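Local atomic coordinates of segregation and condensation protein A (Bacillus subtilis, PDB entry 5H66), a protein that probably serves as the kleisin subunit of the bacterial SMC-ScpAB condensin complex, which takes part in chromosome condensation and segregation. Residues L21-F30 against E61-T72. Sequence-based numbering, arbitrary orientation.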
ATOM      1  N   LEU C  21      33.307  19.615   2.328  1.00 80.90           N
ATOM      2  CA  LEU C  21      33.231  20.096   0.955  1.00 81.44           C
ATOM      3  C   LEU C  21      34.117  21.312   0.735  1.00 84.19           C
ATOM      4  O   LEU C  21      34.667  21.485  -0.359  1.00 85.36           O
ATOM      5  CB  LEU C  21      31.787  20.439   0.594  1.00 78.58           C
ATOM      6  CG  LEU C  21      30.977  19.329  -0.071  1.00 77.44           C
ATOM      7  CD1 LEU C  21      29.502  19.544   0.192  1.00 76.23           C
ATOM      8  CD2 LEU C  21      31.261  19.278  -1.561  1.00 77.74           C
ATOM      9  N   LYS C  22      34.261  22.162   1.756  1.00 83.35           N
ATOM     10  CA  LYS C  22      35.087  23.359   1.636  1.00 84.37           C
ATOM     11  C   LYS C  22      36.572  23.026   1.739  1.00 85.55           C
ATOM     12  O   LYS C  22      37.393  23.624   1.033  1.00 85.83           O
ATOM     13  CB  LYS C  22      34.692  24.376   2.707  1.00 80.57           C
ATOM     14  CG  LYS C  22      33.304  24.961   2.523  1.00 78.77           C
ATOM     15  CD  LYS C  22      32.938  25.889   3.668  1.00 78.45           C
ATOM     16  CE  LYS C  22      31.561  26.500   3.460  1.00 75.83           C
ATOM     17  NZ  LYS C  22      31.127  27.310   4.632  1.00 75.21           N
ATOM     18  N   SER C  23      36.929  22.086   2.618  1.00 85.76           N
ATOM     19  CA  SER C  23      38.317  21.643   2.726  1.00 86.58           C
ATOM     20  C   SER C  23      38.827  21.131   1.385  1.00 88.35           C
ATOM     21  O   SER C  23      39.838  21.613   0.861  1.00 90.16           O
ATOM     22  CB  SER C  23      38.439  20.567   3.808  1.00 85.60           C
ATOM     23  OG  SER C  23      39.791  20.198   4.020  1.00 86.48           O
ATOM     24  N   ARG C  24      38.134  20.152   0.809  1.00 88.40           N
ATOM     25  CA  ARG C  24      38.406  19.769  -0.566  1.00 88.49           C
ATOM     26  C   ARG C  24      38.003  20.901  -1.507  1.00 88.99           C
ATOM     27  O   ARG C  24      37.257  21.815  -1.143  1.00 88.08           O
ATOM     28  CB  ARG C  24      37.661  18.483  -0.928  1.00 87.78           C
ATOM     29  CG  ARG C  24      38.241  17.228  -0.294  1.00 88.16           C
ATOM     30  CD  ARG C  24      39.328  16.621  -1.164  1.00 90.03           C
ATOM     31  NE  ARG C  24      38.879  15.404  -1.834  1.00 91.69           N
ATOM     32  CZ  ARG C  24      39.172  14.173  -1.424  1.00 92.58           C
ATOM     33  NH1 ARG C  24      39.919  13.992  -0.343  1.00 94.32           N
ATOM     34  NH2 ARG C  24      38.720  13.122  -2.095  1.00 89.98           N
ATOM     35  N   GLY C  25      38.513  20.840  -2.731  1.00 89.11           N
ATOM     36  CA  GLY C  25      38.274  21.915  -3.672  1.00 88.57           C
ATOM     37  C   GLY C  25      37.185  21.617  -4.680  1.00 88.99           C
ATOM     38  O   GLY C  25      36.500  22.530  -5.152  1.00 89.77           O
ATOM     39  N   THR C  26      37.014  20.339  -5.020  1.00 88.32           N
ATOM     40  CA  THR C  26      36.093  19.959  -6.083  1.00 88.41           C
ATOM     41  C   THR C  26      35.171  18.818  -5.667  1.00 86.92           C
ATOM     42  O   THR C  26      34.578  18.840  -4.583  1.00 84.60           O
ATOM     43  CB  THR C  26      36.870  19.550  -7.342  1.00 87.26           C
ATOM     44  OG1 THR C  26      37.710  18.427  -7.042  1.00 87.09           O
ATOM     45  CG2 THR C  26      37.728  20.703  -7.852  1.00 85.64           C
ATOM     46  N   ARG C  27      35.055  17.819  -6.544  1.00 84.97           N
ATOM     47  CA  ARG C  27      34.226  16.635  -6.351  1.00 82.13           C
ATOM     48  C   ARG C  27      34.542  15.887  -5.063  1.00 82.58           C
ATOM     49  O   ARG C  27      35.602  16.084  -4.459  1.00 84.23           O
ATOM     50  CB  ARG C  27      34.415  15.677  -7.529  1.00 80.08           C
ATOM     51  CG  ARG C  27      33.292  15.623  -8.536  1.00 76.25           C
ATOM     52  CD  ARG C  27      33.615  14.552  -9.561  1.00 75.32           C
ATOM     53  NE  ARG C  27      32.536  14.336 -10.518  1.00 76.25           N
ATOM     54  CZ  ARG C  27      32.472  13.291 -11.337  1.00 77.70           C
ATOM     55  NH1 ARG C  27      33.425  12.366 -11.311  1.00 78.33           N
ATOM     56  NH2 ARG C  27      31.457  13.166 -12.181  1.00 77.37           N
ATOM     57  N   ILE C  28      33.622  15.019  -4.652  1.00 79.26           N
ATOM     58  CA  ILE C  28      33.883  13.992  -3.648  1.00 79.96           C
ATOM     59  C   ILE C  28      32.973  12.810  -3.944  1.00 78.04           C
ATOM     60  O   ILE C  28      31.767  12.979  -4.152  1.00 76.19           O
ATOM     61  CB  ILE C  28      33.658  14.488  -2.204  1.00 80.41           C
ATOM     62  CG1 ILE C  28      32.502  15.484  -2.149  1.00 78.99           C
ATOM     63  CG2 ILE C  28      34.938  15.071  -1.618  1.00 82.33           C
ATOM     64  CD1 ILE C  28      32.142  15.921  -0.751  1.00 79.17           C
ATOM     65  N   ASN C  29      33.552  11.614  -3.985  1.00 78.05           N
ATOM     66  CA  ASN C  29      32.746  10.404  -4.026  1.00 74.67           C
ATOM     67  C   ASN C  29      32.034  10.230  -2.690  1.00 74.87           C
ATOM     68  O   ASN C  29      32.609  10.482  -1.627  1.00 75.78           O
ATOM     69  CB  ASN C  29      33.627   9.193  -4.330  1.00 74.17           C
ATOM     70  CG  ASN C  29      32.829   7.922  -4.548  1.00 73.99           C
ATOM     71  OD1 ASN C  29      32.217   7.387  -3.622  1.00 74.24           O
ATOM     72  ND2 ASN C  29      32.838   7.426  -5.780  1.00 72.70           N
ATOM     73  N   PHE C  30      30.765   9.815  -2.751  1.00 72.92           N
ATOM     74  CA  PHE C  30      29.978   9.645  -1.532  1.00 70.85           C
ATOM     75  C   PHE C  30      30.660   8.687  -0.562  1.00 70.77           C
ATOM     76  O   PHE C  30      30.734   8.958   0.642  1.00 71.21           O
ATOM     77  CB  PHE C  30      28.573   9.150  -1.887  1.00 66.31           C
ATOM     78  CG  PHE C  30      27.696   8.884  -0.692  1.00 63.81           C
ATOM     79  CD1 PHE C  30      26.968   9.910  -0.108  1.00 60.68           C
ATOM     80  CD2 PHE C  30      27.588   7.607  -0.163  1.00 61.30           C
ATOM     81  CE1 PHE C  30      26.157   9.669   0.987  1.00 55.37           C
ATOM     82  CE2 PHE C  30      26.782   7.361   0.935  1.00 60.56           C
ATOM     83  CZ  PHE C  30      26.064   8.395   1.508  1.00 55.57           C
ATOM     84  N   GLU C  61      25.568  14.081  -8.730  1.00 65.33           N
ATOM     85  CA  GLU C  61      25.559  13.410 -10.022  1.00 65.71           C
ATOM     86  C   GLU C  61      25.631  11.907  -9.800  1.00 65.10           C
ATOM     87  O   GLU C  61      26.463  11.430  -9.022  1.00 64.20           O
ATOM     88  CB  GLU C  61      26.727  13.871 -10.902  1.00 68.81           C
ATOM     89  CG  GLU C  61      26.700  15.352 -11.250  1.00 71.50           C
ATOM     90  CD  GLU C  61      27.644  15.705 -12.384  1.00 75.72           C
ATOM     91  OE1 GLU C  61      28.873  15.738 -12.149  1.00 75.38           O
ATOM     92  OE2 GLU C  61      27.155  15.946 -13.509  1.00 77.55           O
ATOM     93  N   GLN C  62      24.753  11.171 -10.478  1.00 63.46           N
ATOM     94  CA  GLN C  62      24.764   9.713 -10.448  1.00 62.19           C
ATOM     95  C   GLN C  62      24.271   9.212 -11.794  1.00 60.79           C
ATOM     96  O   GLN C  62      23.225   9.658 -12.276  1.00 65.30           O
ATOM     97  CB  GLN C  62      23.890   9.166  -9.310  1.00 60.24           C
ATOM     98  CG  GLN C  62      24.173   7.713  -8.960  1.00 59.09           C
ATOM     99  CD  GLN C  62      23.258   7.168  -7.872  1.00 56.28           C
ATOM    100  OE1 GLN C  62      22.225   7.761  -7.553  1.00 51.54           O
ATOM    101  NE2 GLN C  62      23.639   6.031  -7.293  1.00 53.28           N
ATOM    102  N   GLU C  63      25.026   8.292 -12.399  1.00 62.50           N
ATOM    103  CA  GLU C  63      24.735   7.866 -13.766  1.00 64.78           C
ATOM    104  C   GLU C  63      23.568   6.883 -13.816  1.00 63.64           C
ATOM    105  O   GLU C  63      22.605   7.090 -14.564  1.00 63.71           O
ATOM    106  CB  GLU C  63      25.984   7.255 -14.403  1.00 65.57           C
ATOM    107  CG  GLU C  63      26.061   7.440 -15.916  1.00 71.24           C
ATOM    108  CD  GLU C  63      27.380   6.963 -16.504  1.00 74.76           C
ATOM    109  OE1 GLU C  63      28.390   7.693 -16.381  1.00 74.91           O
ATOM    110  OE2 GLU C  63      27.407   5.858 -17.090  1.00 70.70           O
ATOM    111  N   HIS C  64      23.644   5.803 -13.043  1.00 62.10           N
ATOM    112  CA  HIS C  64      22.576   4.819 -12.964  1.00 61.12           C
ATOM    113  C   HIS C  64      22.292   4.500 -11.503  1.00 58.62           C
ATOM    114  O   HIS C  64      23.008   4.938 -10.598  1.00 56.33           O
ATOM    115  CB  HIS C  64      22.932   3.532 -13.721  1.00 61.55           C
ATOM    116  CG  HIS C  64      23.858   3.750 -14.875  1.00 66.99           C
ATOM    117  ND1 HIS C  64      25.129   3.216 -14.918  1.00 69.71           N
ATOM    118  CD2 HIS C  64      23.702   4.446 -16.026  1.00 69.44           C
ATOM    119  CE1 HIS C  64      25.715   3.573 -16.048  1.00 70.94           C
ATOM    120  NE2 HIS C  64      24.872   4.322 -16.736  1.00 68.98           N
ATOM    121  N   ASN C  65      21.231   3.728 -11.282  1.00 54.65           N
ATOM    122  CA  ASN C  65      20.934   3.253  -9.939  1.00 52.59           C
ATOM    123  C   ASN C  65      22.127   2.485  -9.393  1.00 53.93           C
ATOM    124  O   ASN C  65      22.688   1.622 -10.077  1.00 55.70           O
ATOM    125  CB  ASN C  65      19.689   2.362  -9.943  1.00 50.35           C
ATOM    126  CG  ASN C  65      18.431   3.116 -10.333  1.00 43.89           C
ATOM    127  OD1 ASN C  65      18.261   4.276  -9.985  1.00 45.87           O
ATOM    128  ND2 ASN C  65      17.538   2.446 -11.053  1.00 44.67           N
ATOM    129  N   PHE C  66      22.530   2.830  -8.168  1.00 55.02           N
ATOM    130  CA  PHE C  66      23.593   2.178  -7.407  1.00 54.47           C
ATOM    131  C   PHE C  66      24.979   2.410  -7.992  1.00 57.56           C
ATOM    132  O   PHE C  66      25.945   1.774  -7.549  1.00 56.57           O
ATOM    133  CB  PHE C  66      23.340   0.674  -7.256  1.00 51.82           C
ATOM    134  CG  PHE C  66      21.954   0.341  -6.789  1.00 52.49           C
ATOM    135  CD1 PHE C  66      21.401   0.998  -5.698  1.00 50.98           C
ATOM    136  CD2 PHE C  66      21.199  -0.620  -7.442  1.00 52.19           C
ATOM    137  CE1 PHE C  66      20.121   0.696  -5.265  1.00 48.66           C
ATOM    138  CE2 PHE C  66      19.919  -0.927  -7.013  1.00 50.47           C
ATOM    139  CZ  PHE C  66      19.380  -0.268  -5.923  1.00 46.33           C
ATOM    140  N   SER C  67      25.108   3.294  -8.977  1.00 60.47           N
ATOM    141  CA  SER C  67      26.425   3.738  -9.398  1.00 61.30           C
ATOM    142  C   SER C  67      26.977   4.734  -8.378  1.00 62.23           C
ATOM    143  O   SER C  67      26.267   5.211  -7.490  1.00 63.14           O
ATOM    144  CB  SER C  67      26.367   4.356 -10.796  1.00 61.01           C
ATOM    145  OG  SER C  67      25.761   5.636 -10.774  1.00 60.01           O
ATOM    146  N   ASP C  68      28.264   5.042  -8.508  1.00 63.57           N
ATOM    147  CA  ASP C  68      28.897   5.961  -7.572  1.00 64.86           C
ATOM    148  C   ASP C  68      28.237   7.336  -7.638  1.00 63.04           C
ATOM    149  O   ASP C  68      27.752   7.771  -8.686  1.00 64.31           O
ATOM    150  CB  ASP C  68      30.395   6.065  -7.862  1.00 68.42           C
ATOM    151  CG  ASP C  68      31.176   4.875  -7.323  1.00 70.42           C
ATOM    152  OD1 ASP C  68      31.076   3.770  -7.903  1.00 70.31           O
ATOM    153  OD2 ASP C  68      31.888   5.041  -6.311  1.00 73.44           O
ATOM    154  N   ILE C  69      28.205   8.011  -6.492  1.00 64.11           N
ATOM    155  CA  ILE C  69      27.560   9.311  -6.342  1.00 65.40           C
ATOM    156  C   ILE C  69      28.639  10.347  -6.067  1.00 69.35           C
ATOM    157  O   ILE C  69      29.462  10.169  -5.159  1.00 70.19           O
ATOM    158  CB  ILE C  69      26.517   9.296  -5.210  1.00 64.36           C
ATOM    159  CG1 ILE C  69      25.440   8.243  -5.485  1.00 61.01           C
ATOM    160  CG2 ILE C  69      25.896  10.678  -5.034  1.00 61.28           C
ATOM    161  CD1 ILE C  69      24.836   7.645  -4.238  1.00 54.78           C
ATOM    162  N   TYR C  70      28.636  11.428  -6.843  1.00 66.78           N
ATOM    163  CA  TYR C  70      29.632  12.484  -6.722  1.00 69.89           C
ATOM    164  C   TYR C  70      28.976  13.748  -6.187  1.00 68.36           C
ATOM    165  O   TYR C  70      27.910  14.153  -6.665  1.00 65.65           O
ATOM    166  CB  TYR C  70      30.322  12.737  -8.066  1.00 71.82           C
ATOM    167  CG  TYR C  70      31.051  11.508  -8.572  1.00 72.62           C
ATOM    168  CD1 TYR C  70      32.198  11.047  -7.935  1.00 72.75           C
ATOM    169  CD2 TYR C  70      30.575  10.790  -9.663  1.00 71.70           C
ATOM    170  CE1 TYR C  70      32.861   9.915  -8.381  1.00 71.58           C
ATOM    171  CE2 TYR C  70      31.231   9.657 -10.116  1.00 72.34           C
ATOM    172  CZ  TYR C  70      32.372   9.223  -9.470  1.00 73.46           C
ATOM    173  OH  TYR C  70      33.024   8.095  -9.918  1.00 75.36           O
ATOM    174  N   ILE C  71      29.615  14.358  -5.192  1.00 71.54           N
ATOM    175  CA  ILE C  71      29.067  15.480  -4.440  1.00 71.62           C
ATOM    176  C   ILE C  71      29.905  16.718  -4.726  1.00 73.59           C
ATOM    177  O   ILE C  71      31.140  16.651  -4.757  1.00 75.27           O
ATOM    178  CB  ILE C  71      29.047  15.162  -2.931  1.00 71.62           C
ATOM    179  CG1 ILE C  71      28.022  14.068  -2.622  1.00 69.95           C
ATOM    180  CG2 ILE C  71      28.774  16.407  -2.107  1.00 71.37           C
ATOM    181  CD1 ILE C  71      28.592  12.864  -1.929  1.00 69.02           C
ATOM    182  N   THR C  72      29.234  17.851  -4.934  1.00 72.36           N
ATOM    183  CA  THR C  72      29.911  19.118  -5.174  1.00 73.21           C
ATOM    184  C   THR C  72      29.143  20.239  -4.491  1.00 72.98           C
ATOM    185  O   THR C  72      27.912  20.294  -4.566  1.00 72.43           O
ATOM    186  CB  THR C  72      30.043  19.408  -6.679  1.00 72.98           C
ATOM    187  OG1 THR C  72      30.870  18.409  -7.290  1.00 75.19           O
ATOM    188  CG2 THR C  72      30.661  20.780  -6.915  1.00 71.42           C
TER
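Arg27 lays its guanidinium flat over one face of the Tyr70 ring, the planes 6° apart and Arg27 CZ 3.8 Å from the ring centroid, stack and cation-pi pair in one. The Arg27 chain, extended from CG to NE, brings its NH2 within 3.6 Å of Glu61 OE1, a long salt bridge at the guanidinium edge. A leucine in place of Tyr70 would probably leave the guanidinium without its aromatic support and free to swing away from Glu61. Asn29 ND2, in its own amide plane, donates to the anti side of Asp68 OD2 (2.6 Å) from 22° outside the strongly twisted carboxylate plane; Asn29 CG, anti to the backbone N (chi1 -173°), aims the amide, while Asn29 OD1 accepts from Met31 N. Backbone bonds join Ile71 N to Ile28 O and Phe30 N to Ile69 O (both 2.8 Å); the return bond from Ile28 N to Ile71 O is weak. On the face opposite Asn29 and Tyr70, Ile71 CD1 lies 3.7 Å from Phe30 CB, at the ring edge, and Ile71 CG2 meets Leu21 CD2 of helix 11-23 at 3.8 Å. Strand 28-29 edges hairpin 58-62/69-73, probably the wing of a kleisin winged-helix domain; Phe30 packs against helix 39-54.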